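Local coordinates for protein precorrin-6A reductase (Rhodobacter capsulatus, PDB 4X7G) that catalyses the NADPH-dependent reduction of precorrin-6A, a step in building the corrin ring of vitamin B12, at residues F29-R34 against T45-F50; G8-A13 against I69-P74; A121-A126 against P146-L151. All blocks are in the same frame, centred on the assembly; numbering follows the deposited sequence.

Overall arrangement
The chain folds into two Rossmann-type domains, each with a six-stranded parallel sheet, the first completed by strand 229-231 from near the end of the chain. Contacts 1 and 2 lie in this first domain with centres 12 Å apart, and both line the pockets for NADP and the bound precorrin. They meet directly: Ser30 O and Gly8 N are 2.9 Å apart, a probable hydrogen bond between strand 27-31 and the glycine-rich turn after strand 4-7. Contact 1 holds the adenine, the 2'-phosphate and, through Arg34, the diphosphate; contact 2 holds the nicotinamide ribose. Contact 3 belongs to the second domain, its centre 34 and 31 Å from those of contacts 1 and 2.

Contact 1 (F29-R34 against T45-F50). With NAP (NADP nicotinamide-adenine-dinucleotide phosphate), chain B.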
loop_
_atom_site.group_PDB
_atom_site.type_symbol
_atom_site.label_atom_id
_atom_site.label_comp_id
_atom_site.label_asym_id
_atom_site.label_seq_id
_atom_site.Cartn_x
_atom_site.Cartn_y
_atom_site.Cartn_z
ATOM N N PHE A 29 16.196 3.013 -1.486
ATOM C CA PHE A 29 14.857 2.535 -1.281
ATOM C C PHE A 29 14.619 2.261 0.153
ATOM O O PHE A 29 15.521 1.680 0.836
ATOM C CB PHE A 29 14.692 1.266 -2.105
ATOM C CG PHE A 29 13.259 0.771 -2.204
ATOM C CD1 PHE A 29 12.682 0.023 -1.242
ATOM C CD2 PHE A 29 12.543 1.029 -3.352
ATOM C CE1 PHE A 29 11.362 -0.452 -1.378
ATOM C CE2 PHE A 29 11.240 0.549 -3.462
ATOM C CZ PHE A 29 10.715 -0.201 -2.533
ATOM N N SER A 30 13.463 2.568 0.734
ATOM C CA SER A 30 13.195 2.349 2.128
ATOM C C SER A 30 11.974 1.468 2.346
ATOM O O SER A 30 10.852 1.847 1.923
ATOM C CB SER A 30 12.995 3.652 2.832
ATOM O OG SER A 30 12.765 3.493 4.232
ATOM N N TYR A 31 12.145 0.385 3.119
ATOM C CA TYR A 31 11.043 -0.384 3.700
ATOM C C TYR A 31 10.927 -0.062 5.196
ATOM O O TYR A 31 11.906 0.151 5.862
ATOM C CB TYR A 31 11.329 -1.860 3.570
ATOM C CG TYR A 31 11.187 -2.493 2.221
ATOM C CD1 TYR A 31 9.952 -2.576 1.540
ATOM C CD2 TYR A 31 12.266 -3.164 1.567
ATOM C CE1 TYR A 31 9.802 -3.238 0.337
ATOM C CE2 TYR A 31 12.120 -3.805 0.367
ATOM C CZ TYR A 31 10.875 -3.921 -0.189
ATOM O OH TYR A 31 10.643 -4.668 -1.371
ATOM N N ALA A 32 9.711 -0.172 5.671
ATOM C CA ALA A 32 9.455 -0.069 7.109
ATOM C C ALA A 32 9.976 -1.272 7.898
ATOM O O ALA A 32 10.250 -1.107 9.103
ATOM C CB ALA A 32 7.944 -0.040 7.327
ATOM N N GLY A 33 10.056 -2.388 7.301
ATOM C CA GLY A 33 10.351 -3.635 8.030
ATOM C C GLY A 33 9.114 -4.299 8.600
ATOM O O GLY A 33 9.276 -4.987 9.636
ATOM N N ARG A 34 7.938 -4.110 8.000
ATOM C CA ARG A 34 6.682 -4.719 8.501
ATOM C C ARG A 34 6.650 -6.201 8.204
ATOM O O ARG A 34 5.846 -6.939 8.881
ATOM C CB ARG A 34 5.485 -3.990 7.882
ATOM C CG ARG A 34 4.174 -4.142 8.646
ATOM C CD ARG A 34 4.166 -3.417 10.012
ATOM N NE ARG A 34 4.214 -1.961 9.904
ATOM C CZ ARG A 34 5.277 -1.195 10.197
ATOM N NH1 ARG A 34 6.396 -1.708 10.729
ATOM N NH2 ARG A 34 5.186 0.096 9.982
ATOM N N THR A 45 19.006 -0.627 -0.169
ATOM C CA THR A 45 17.718 -0.655 0.548
ATOM C C THR A 45 17.914 -0.520 2.040
ATOM O O THR A 45 18.591 -1.368 2.637
ATOM C CB THR A 45 16.958 -1.898 0.214
ATOM O OG1 THR A 45 16.622 -1.857 -1.220
ATOM C CG2 THR A 45 15.672 -2.055 0.979
ATOM N N ARG A 46 17.305 0.452 2.669
ATOM C CA ARG A 46 17.244 0.587 4.125
ATOM C C ARG A 46 15.973 -0.039 4.617
ATOM O O ARG A 46 14.954 -0.090 3.884
ATOM C CB ARG A 46 17.387 1.972 4.553
ATOM C CG ARG A 46 16.276 2.869 4.226
ATOM C CD ARG A 46 16.294 4.246 4.878
ATOM N NE ARG A 46 16.405 4.173 6.324
ATOM C CZ ARG A 46 15.445 3.680 7.099
ATOM N NH1 ARG A 46 14.282 3.267 6.654
ATOM N NH2 ARG A 46 15.705 3.685 8.415
ATOM N N ILE A 47 16.003 -0.638 5.811
ATOM C CA ILE A 47 14.865 -1.369 6.379
ATOM C C ILE A 47 14.675 -0.940 7.818
ATOM O O ILE A 47 15.627 -1.119 8.622
ATOM C CB ILE A 47 15.078 -2.862 6.227
ATOM C CG1 ILE A 47 15.223 -3.315 4.773
ATOM C CG2 ILE A 47 13.799 -3.503 6.871
ATOM C CD1 ILE A 47 15.591 -4.799 4.512
ATOM N N GLY A 48 13.545 -0.375 8.143
ATOM C CA GLY A 48 13.266 0.072 9.519
ATOM C C GLY A 48 12.647 1.411 9.526
ATOM O O GLY A 48 12.732 2.189 8.573
ATOM N N GLY A 49 11.989 1.771 10.631
ATOM C CA GLY A 49 11.527 3.129 10.767
ATOM C C GLY A 49 12.648 4.166 10.891
ATOM O O GLY A 49 13.783 3.795 11.011
ATOM N N PHE A 50 12.301 5.425 10.769
ATOM C CA PHE A 50 13.261 6.498 10.939
ATOM C C PHE A 50 13.302 7.047 12.399
ATOM O O PHE A 50 14.249 7.804 12.699
ATOM C CB PHE A 50 12.973 7.677 9.994
ATOM C CG PHE A 50 13.043 7.292 8.541
ATOM C CD1 PHE A 50 14.281 7.304 7.893
ATOM C CD2 PHE A 50 11.936 6.920 7.842
ATOM C CE1 PHE A 50 14.336 6.962 6.546
ATOM C CE2 PHE A 50 11.994 6.607 6.492
ATOM C CZ PHE A 50 13.178 6.615 5.861
HETATM P PA NAP B . 2.220 3.823 8.663
HETATM O O1A NAP B . 1.181 3.460 9.714
HETATM O O2A NAP B . 2.002 4.950 7.917
HETATM O O5B NAP B . 3.635 3.889 9.265
HETATM C C5B NAP B . 3.999 3.671 10.643
HETATM C C4B NAP B . 5.467 3.880 10.928
HETATM O O4B NAP B . 6.241 2.853 10.165
HETATM C C3B NAP B . 6.054 5.127 10.324
HETATM O O3B NAP B . 5.780 6.251 11.164
HETATM C C2B NAP B . 7.480 4.812 10.127
HETATM O O2B NAP B . 8.140 4.707 11.403
HETATM C C1B NAP B . 7.442 3.457 9.635
HETATM N N9A NAP B . 7.360 3.307 8.157
HETATM C C8A NAP B . 6.239 3.211 7.365
HETATM N N7A NAP B . 6.581 3.077 6.055
HETATM C C5A NAP B . 7.945 3.182 6.058
HETATM C C6A NAP B . 8.917 3.121 4.987
HETATM N N6A NAP B . 8.570 2.841 3.723
HETATM N N1A NAP B . 10.227 3.268 5.279
HETATM C C2A NAP B . 10.563 3.503 6.611
HETATM N N3A NAP B . 9.792 3.554 7.697
HETATM C C4A NAP B . 8.480 3.375 7.377
HETATM O O3 NAP B . 2.409 2.649 7.575
HETATM P PN NAP B . 2.086 1.046 7.603
HETATM O O1N NAP B . 0.621 0.794 7.274
HETATM O O2N NAP B . 2.629 0.430 8.820
HETATM O O5D NAP B . 2.866 0.559 6.278
HETATM C C5D NAP B . 4.107 -0.190 6.430
HETATM C C4D NAP B . 4.663 -0.389 5.107
HETATM O O4D NAP B . 3.865 -1.311 4.386
HETATM C C3D NAP B . 4.908 0.880 4.255
HETATM O O3D NAP B . 6.152 0.857 3.539
HETATM C C2D NAP B . 3.741 0.829 3.271
HETATM O O2D NAP B . 3.939 1.376 2.026
HETATM C C1D NAP B . 3.513 -0.703 3.166
HETATM N N1N NAP B . 2.176 -0.998 2.932
HETATM C C2N NAP B . 1.195 -0.657 3.493
HETATM C C3N NAP B . 0.154 -1.191 2.822
HETATM C C7N NAP B . -0.799 -0.507 3.773
HETATM O O7N NAP B . 0.041 0.173 4.567
HETATM N N7N NAP B . -2.193 -0.649 3.660
HETATM C C4N NAP B . 0.353 -2.053 1.533
HETATM C C5N NAP B . 1.660 -2.474 0.886
HETATM C C6N NAP B . 2.449 -1.764 1.766
HETATM P P2B NAP B . 8.963 5.986 11.999
HETATM O O1X NAP B . 9.702 5.273 13.105
HETATM O O2X NAP B . 9.731 6.582 10.967
HETATM O O3X NAP B . 7.980 7.149 12.329
#
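Ser30 and Arg46 face each other across two adjacent parallel strands, 29-31 and 45-47, at one edge of the first Rossmann-type sheet. Their backbones pair in register, and the side chains of both residues stand on the face turned to the cofactor. Ser30 OG donates to adenine N1A (2.8 Å) while accepting from Arg46 NH1 (2.9 Å), so a short hydroxyl suits a place where one atom must give and take. With CG lying between its backbone N and carbonyl carbon (chi1 69°), the Arg46 chain leans over Ser30. Its guanidinium then meets Ser30 OG and Gly48 O at its edge, NH1 reaching Gly48 O at 2.7 Å. Phe50 CE1 lies over one face of that group, toward its rim, and Tyr59 makes a cation-pi contact with the same arginine.

On the other face of the sheet, Phe29, Tyr31, Thr45 and Ile47 pack mostly through carbon. Thr45 CG2 comes obliquely against Tyr31 CD2 (3.6 Å), and Phe29 points CE1 onto the centre of the Tyr31 ring. The Tyr31 hydroxyl extends to Val39 O and Gln41 NE2.

Beyond the strands, Gly33 adopts a left-handed backbone conformation that suits glycine, and Ile47 CG2 packs on its CA (3.6 Å). Arg34, bent at chi2 and chi3, brings NE and NH2 to diphosphate oxygen O2N, and NH2 also reaches ribose O4B. Such pairing of a cationic side chain with the diphosphate would help neutralise it. At Gly49 the backbone passes close beside the 2'-phosphate, whose oxygen O2X accepts from Phe50 N at 2.8 Å.

Contact 2 (G8-A13 against I69-P74); sequences GGTTEA and IDATHP. With NAP (NADP nicotinamide-adenine-dinucleotide phosphate), chain B.
In the nucleotide-binding end of a Rossmann fold, the glycine-rich turn after strand 4-7 packs on the loop that follows strand 67-70, with Thr10 meeting Ala71. Thr10 is the N-cap of helix 11-22: its OG1 accepts from Ala13 N at 2.9 Å in a nearly straight bond (164°). The same hydroxyl donates to Ala71 O (2.7 Å), so a single atom both caps the helix and ties it to the neighbouring loop. OG1 sits between the backbone N and the carbonyl carbon of its own residue (chi1 65°), and this turns CG2 over the second loop, 3.4 Å from His73 N. A threonine supplies both the hydroxyl and the methyl that the place uses. Behind it, Ala13 CB and Ala71 CB touch at 3.6 Å, small groups that let helix and loop come close.

The second loop is shaped by Asp70. Its OD1 takes Thr72 N in an Asx turn (3.0 Å), met nearly along the C-O axis, and also takes Thr72 OG1 through the syn lone pair (2.8 Å). OD2 forms a salt bridge with Arg228, which would favour the ionised carboxylate. Gly9, with positive phi, has no side chain to run into the ribose hydroxyl O2D. Both loops then share that one hydroxyl: NADP O2D accepts from His73 N (2.8 Å) and donates to Gly8 O (3.0 Å).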
loop_
_atom_site.group_PDB
_atom_site.type_symbol
_atom_site.label_atom_id
_atom_site.label_comp_id
_atom_site.label_asym_id
_atom_site.label_seq_id
_atom_site.Cartn_x
_atom_site.Cartn_y
_atom_site.Cartn_z
ATOM N N GLY A 8 9.018 3.105 0.106
ATOM C CA GLY A 8 8.440 2.056 -0.688
ATOM C C GLY A 8 7.332 1.297 -0.045
ATOM O O GLY A 8 6.674 1.807 0.864
ATOM N N GLY A 9 7.093 0.114 -0.564
ATOM C CA GLY A 9 6.048 -0.764 -0.073
ATOM C C GLY A 9 4.911 -1.033 -0.984
ATOM O O GLY A 9 3.963 -1.729 -0.612
ATOM N N THR A 10 4.859 -0.435 -2.167
ATOM C CA THR A 10 3.887 -0.627 -3.194
ATOM C C THR A 10 4.409 -1.135 -4.454
ATOM O O THR A 10 5.637 -1.025 -4.755
ATOM C CB THR A 10 3.100 0.671 -3.451
ATOM O OG1 THR A 10 4.033 1.621 -3.962
ATOM C CG2 THR A 10 2.423 1.245 -2.233
ATOM N N THR A 11 3.577 -1.564 -5.407
ATOM C CA THR A 11 4.022 -1.962 -6.741
ATOM C C THR A 11 4.516 -0.675 -7.416
ATOM O O THR A 11 5.494 -0.705 -8.189
ATOM C CB THR A 11 2.938 -2.666 -7.531
ATOM O OG1 THR A 11 2.657 -3.909 -6.846
ATOM C CG2 THR A 11 3.302 -2.914 -8.958
ATOM N N GLU A 12 3.843 0.455 -7.196
ATOM C CA GLU A 12 4.329 1.720 -7.753
ATOM C C GLU A 12 5.786 1.931 -7.338
ATOM O O GLU A 12 6.615 2.383 -8.162
ATOM C CB GLU A 12 3.390 2.866 -7.323
ATOM C CG GLU A 12 2.039 2.832 -8.059
ATOM C CD GLU A 12 1.163 1.567 -7.812
ATOM O OE1 GLU A 12 1.084 1.117 -6.673
ATOM O OE2 GLU A 12 0.589 1.023 -8.784
ATOM N N ALA A 13 6.078 1.791 -6.051
ATOM C CA ALA A 13 7.448 1.974 -5.591
ATOM C C ALA A 13 8.413 1.033 -6.315
ATOM O O ALA A 13 9.543 1.412 -6.646
ATOM C CB ALA A 13 7.558 1.760 -4.114
ATOM N N ILE A 69 10.582 10.675 -2.915
ATOM C CA ILE A 69 9.341 10.167 -3.526
ATOM C C ILE A 69 8.685 9.250 -2.533
ATOM O O ILE A 69 9.232 8.220 -2.167
ATOM C CB ILE A 69 9.570 9.433 -4.853
ATOM C CG1 ILE A 69 10.342 10.341 -5.824
ATOM C CG2 ILE A 69 8.193 9.027 -5.402
ATOM C CD1 ILE A 69 9.671 11.607 -6.239
ATOM N N ASP A 70 7.533 9.723 -2.041
ATOM C CA ASP A 70 6.755 8.928 -1.119
ATOM C C ASP A 70 5.864 8.001 -1.909
ATOM O O ASP A 70 4.791 8.399 -2.355
ATOM C CB ASP A 70 5.916 9.852 -0.213
ATOM C CG ASP A 70 4.947 9.087 0.631
ATOM O OD1 ASP A 70 5.024 7.849 0.688
ATOM O OD2 ASP A 70 4.051 9.770 1.241
ATOM N N ALA A 71 6.299 6.756 -2.111
ATOM C CA ALA A 71 5.553 5.727 -2.831
ATOM C C ALA A 71 5.034 4.695 -1.865
ATOM O O ALA A 71 4.916 3.533 -2.204
ATOM C CB ALA A 71 6.376 5.138 -3.955
ATOM N N THR A 72 4.772 5.131 -0.642
ATOM C CA THR A 72 4.127 4.215 0.335
ATOM C C THR A 72 2.642 4.008 -0.041
ATOM O O THR A 72 2.024 4.718 -0.785
ATOM C CB THR A 72 4.256 4.748 1.744
ATOM O OG1 THR A 72 3.460 5.955 1.939
ATOM C CG2 THR A 72 5.683 4.974 2.179
ATOM N N HIS A 73 2.098 3.017 0.620
ATOM C CA HIS A 73 0.707 2.744 0.476
ATOM C C HIS A 73 -0.116 3.965 0.854
ATOM O O HIS A 73 0.175 4.616 1.865
ATOM C CB HIS A 73 0.332 1.556 1.352
ATOM C CG HIS A 73 -0.943 0.892 0.965
ATOM N ND1 HIS A 73 -2.194 1.390 1.297
ATOM C CD2 HIS A 73 -1.155 -0.163 0.129
ATOM C CE1 HIS A 73 -3.112 0.594 0.752
ATOM N NE2 HIS A 73 -2.511 -0.361 0.067
ATOM N N PRO A 74 -1.253 4.184 0.141
ATOM C CA PRO A 74 -2.107 5.297 0.519
ATOM C C PRO A 74 -2.666 5.226 1.929
ATOM O O PRO A 74 -3.024 6.257 2.542
ATOM C CB PRO A 74 -3.166 5.278 -0.563
ATOM C CG PRO A 74 -2.527 4.713 -1.753
ATOM C CD PRO A 74 -1.582 3.678 -1.205
HETATM P PA NAP B . 2.220 3.823 8.663
HETATM O O1A NAP B . 1.181 3.460 9.714
HETATM O O2A NAP B . 2.002 4.950 7.917
HETATM O O5B NAP B . 3.635 3.889 9.265
HETATM C C5B NAP B . 3.999 3.671 10.643
HETATM C C4B NAP B . 5.467 3.880 10.928
HETATM O O4B NAP B . 6.241 2.853 10.165
HETATM C C3B NAP B . 6.054 5.127 10.324
HETATM O O3B NAP B . 5.780 6.251 11.164
HETATM C C2B NAP B . 7.480 4.812 10.127
HETATM O O2B NAP B . 8.140 4.707 11.403
HETATM C C1B NAP B . 7.442 3.457 9.635
HETATM N N9A NAP B . 7.360 3.307 8.157
HETATM C C8A NAP B . 6.239 3.211 7.365
HETATM N N7A NAP B . 6.581 3.077 6.055
HETATM C C5A NAP B . 7.945 3.182 6.058
HETATM C C6A NAP B . 8.917 3.121 4.987
HETATM N N6A NAP B . 8.570 2.841 3.723
HETATM N N1A NAP B . 10.227 3.268 5.279
HETATM C C2A NAP B . 10.563 3.503 6.611
HETATM N N3A NAP B . 9.792 3.554 7.697
HETATM C C4A NAP B . 8.480 3.375 7.377
HETATM O O3 NAP B . 2.409 2.649 7.575
HETATM P PN NAP B . 2.086 1.046 7.603
HETATM O O1N NAP B . 0.621 0.794 7.274
HETATM O O2N NAP B . 2.629 0.430 8.820
HETATM O O5D NAP B . 2.866 0.559 6.278
HETATM C C5D NAP B . 4.107 -0.190 6.430
HETATM C C4D NAP B . 4.663 -0.389 5.107
HETATM O O4D NAP B . 3.865 -1.311 4.386
HETATM C C3D NAP B . 4.908 0.880 4.255
HETATM O O3D NAP B . 6.152 0.857 3.539
HETATM C C2D NAP B . 3.741 0.829 3.271
HETATM O O2D NAP B . 3.939 1.376 2.026
HETATM C C1D NAP B . 3.513 -0.703 3.166
HETATM N N1N NAP B . 2.176 -0.998 2.932
HETATM C C2N NAP B . 1.195 -0.657 3.493
HETATM C C3N NAP B . 0.154 -1.191 2.822
HETATM C C7N NAP B . -0.799 -0.507 3.773
HETATM O O7N NAP B . 0.041 0.173 4.567
HETATM N N7N NAP B . -2.193 -0.649 3.660
HETATM C C4N NAP B . 0.353 -2.053 1.533
HETATM C C5N NAP B . 1.660 -2.474 0.886
HETATM C C6N NAP B . 2.449 -1.764 1.766
HETATM P P2B NAP B . 8.963 5.986 11.999
HETATM O O1X NAP B . 9.702 5.273 13.105
HETATM O O2X NAP B . 9.731 6.582 10.967
HETATM O O3X NAP B . 7.980 7.149 12.329
#

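Contact 3 (A121-A126 against P146-L151)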
loop_
_atom_site.group_PDB
_atom_site.type_symbol
_atom_site.label_atom_id
_atom_site.label_comp_id
_atom_site.label_asym_id
_atom_site.label_seq_id
_atom_site.Cartn_x
_atom_site.Cartn_y
_atom_site.Cartn_z
ATOM N N ALA A 121 -18.841 -2.745 10.700
ATOM C CA ALA A 121 -20.294 -2.466 10.871
ATOM C C ALA A 121 -21.077 -2.726 9.656
ATOM O O ALA A 121 -22.301 -2.905 9.749
ATOM C CB ALA A 121 -20.457 -1.063 11.369
ATOM N N ALA A 122 -20.490 -2.720 8.449
ATOM C CA ALA A 122 -21.178 -2.960 7.197
ATOM C C ALA A 122 -21.517 -4.359 6.936
ATOM O O ALA A 122 -22.356 -4.672 6.082
ATOM C CB ALA A 122 -20.360 -2.362 6.030
ATOM N N LEU A 123 -20.785 -5.295 7.569
ATOM C CA LEU A 123 -21.022 -6.684 7.294
ATOM C C LEU A 123 -22.439 -7.116 7.729
ATOM O O LEU A 123 -22.915 -6.548 8.743
ATOM C CB LEU A 123 -20.012 -7.540 8.025
ATOM C CG LEU A 123 -18.575 -7.405 7.471
ATOM C CD1 LEU A 123 -17.609 -8.190 8.346
ATOM C CD2 LEU A 123 -18.504 -7.895 6.074
ATOM N N PRO A 124 -23.023 -8.034 7.042
ATOM C CA PRO A 124 -24.368 -8.482 7.481
ATOM C C PRO A 124 -24.354 -9.160 8.806
ATOM O O PRO A 124 -23.334 -9.625 9.331
ATOM C CB PRO A 124 -24.745 -9.398 6.362
ATOM C CG PRO A 124 -23.465 -9.974 5.882
ATOM C CD PRO A 124 -22.430 -8.889 5.986
ATOM N N GLN A 125 -25.562 -9.240 9.440
ATOM C CA GLN A 125 -25.660 -9.932 10.673
ATOM C C GLN A 125 -25.476 -11.478 10.603
ATOM O O GLN A 125 -24.794 -12.060 11.419
ATOM C CB GLN A 125 -27.023 -9.516 11.327
ATOM C CG GLN A 125 -27.138 -10.099 12.716
ATOM C CD GLN A 125 -26.186 -9.389 13.670
ATOM O OE1 GLN A 125 -25.652 -8.261 13.387
ATOM N NE2 GLN A 125 -25.868 -10.054 14.762
ATOM N N ALA A 126 -26.142 -12.063 9.663
ATOM C CA ALA A 126 -26.094 -13.527 9.453
ATOM C C ALA A 126 -24.702 -13.911 8.950
ATOM O O ALA A 126 -24.105 -13.148 8.119
ATOM C CB ALA A 126 -27.074 -13.822 8.357
ATOM N N PRO A 146 -17.449 -11.481 15.094
ATOM C CA PRO A 146 -16.795 -12.781 15.092
ATOM C C PRO A 146 -17.570 -13.859 14.462
ATOM O O PRO A 146 -16.961 -14.978 14.283
ATOM C CB PRO A 146 -16.583 -13.014 16.606
ATOM C CG PRO A 146 -17.762 -12.348 17.222
ATOM C CD PRO A 146 -17.899 -11.064 16.453
ATOM N N GLN A 147 -18.823 -13.699 14.176
ATOM C CA GLN A 147 -19.698 -14.739 13.666
ATOM C C GLN A 147 -19.377 -15.255 12.244
ATOM O O GLN A 147 -19.882 -16.316 11.803
ATOM C CB GLN A 147 -21.174 -14.361 13.724
ATOM C CG GLN A 147 -21.681 -13.309 12.753
ATOM C CD GLN A 147 -21.514 -11.883 13.265
ATOM O OE1 GLN A 147 -20.600 -11.511 14.067
ATOM N NE2 GLN A 147 -22.344 -11.035 12.718
ATOM N N HIS A 148 -18.670 -14.439 11.463
ATOM C CA HIS A 148 -18.417 -14.789 10.043
ATOM C C HIS A 148 -17.305 -15.819 9.929
ATOM O O HIS A 148 -16.440 -15.873 10.811
ATOM C CB HIS A 148 -18.071 -13.520 9.281
ATOM C CG HIS A 148 -19.187 -12.538 9.345
ATOM N ND1 HIS A 148 -20.419 -12.842 8.856
ATOM C CD2 HIS A 148 -19.273 -11.315 9.904
ATOM C CE1 HIS A 148 -21.234 -11.805 9.088
ATOM N NE2 HIS A 148 -20.571 -10.862 9.696
ATOM N N HIS A 149 -17.301 -16.457 8.755
ATOM C CA HIS A 149 -16.043 -17.111 8.335
ATOM C C HIS A 149 -15.183 -16.075 7.588
ATOM O O HIS A 149 -15.739 -15.438 6.671
ATOM C CB HIS A 149 -16.325 -18.290 7.413
ATOM C CG HIS A 149 -15.094 -18.779 6.725
ATOM N ND1 HIS A 149 -14.060 -19.368 7.400
ATOM C CD2 HIS A 149 -14.697 -18.695 5.444
ATOM C CE1 HIS A 149 -13.070 -19.574 6.583
ATOM N NE2 HIS A 149 -13.429 -19.214 5.389
ATOM N N TYR A 150 -13.964 -15.947 7.947
ATOM C CA TYR A 150 -13.054 -15.024 7.357
ATOM C C TYR A 150 -11.956 -15.749 6.592
ATOM O O TYR A 150 -11.369 -16.738 7.102
ATOM C CB TYR A 150 -12.440 -14.096 8.364
ATOM C CG TYR A 150 -13.401 -13.121 9.009
ATOM C CD1 TYR A 150 -13.903 -12.094 8.258
ATOM C CD2 TYR A 150 -13.853 -13.260 10.322
ATOM C CE1 TYR A 150 -14.804 -11.170 8.832
ATOM C CE2 TYR A 150 -14.741 -12.387 10.887
ATOM C CZ TYR A 150 -15.167 -11.327 10.132
ATOM O OH TYR A 150 -16.033 -10.357 10.664
ATOM N N LEU A 151 -11.650 -15.258 5.420
ATOM C CA LEU A 151 -10.438 -15.607 4.673
ATOM C C LEU A 151 -9.436 -14.518 4.851
ATOM O O LEU A 151 -9.805 -13.315 4.590
ATOM C CB LEU A 151 -10.767 -15.834 3.221
ATOM C CG LEU A 151 -9.562 -16.092 2.260
ATOM C CD1 LEU A 151 -8.896 -17.430 2.606
ATOM C CD2 LEU A 151 -9.967 -16.067 0.838
HETATM O O HOH W 1 -21.708 -8.561 11.215
#
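The His148 ring meets Pro124 O and Ala126 O at its edge, in its plane, while Gln147 CG lies over the centre of one face. Pro124 O is 3.0 Å from both CE1 and NE2 of His148, and Ala126 O is 3.3 Å from CE1. ND1 is hydrogen-bonded to Ala128 N, and a water lies in the ring plane 3.0 Å from NE2. The Tyr150 ring carries His148 CB toward the rim of one face and takes Leu123 CD1 at its edge, 3.5 Å from OH; that hydroxyl bonds to Ala145 O. Leucine suits this spot because CD1 reaches both rings, also lying 3.9 Å from His148 CD2.

Nearer the surface, Gln147 bends at chi2 so that NE2 donates to Gln125 O (3.0 Å, 161° at the hydrogen). The acceptor stays near the amide plane of Gln147, though the donor is tilted from the carbonyl plane of Gln125.

The contact joins the loop after helix 116-122 to the start of strand 149-154 in the second Rossmann-type domain. The Tyr150 side chain is about 12 Å from the bound precorrin, and the contact lines neither pocket. Its chemistry implies a mixed join: the Gln147 amide grips Gln125 O, while the His148 edge lies against Pro124 O and Ala126 O beside the apolar Leu123-Tyr150 contact.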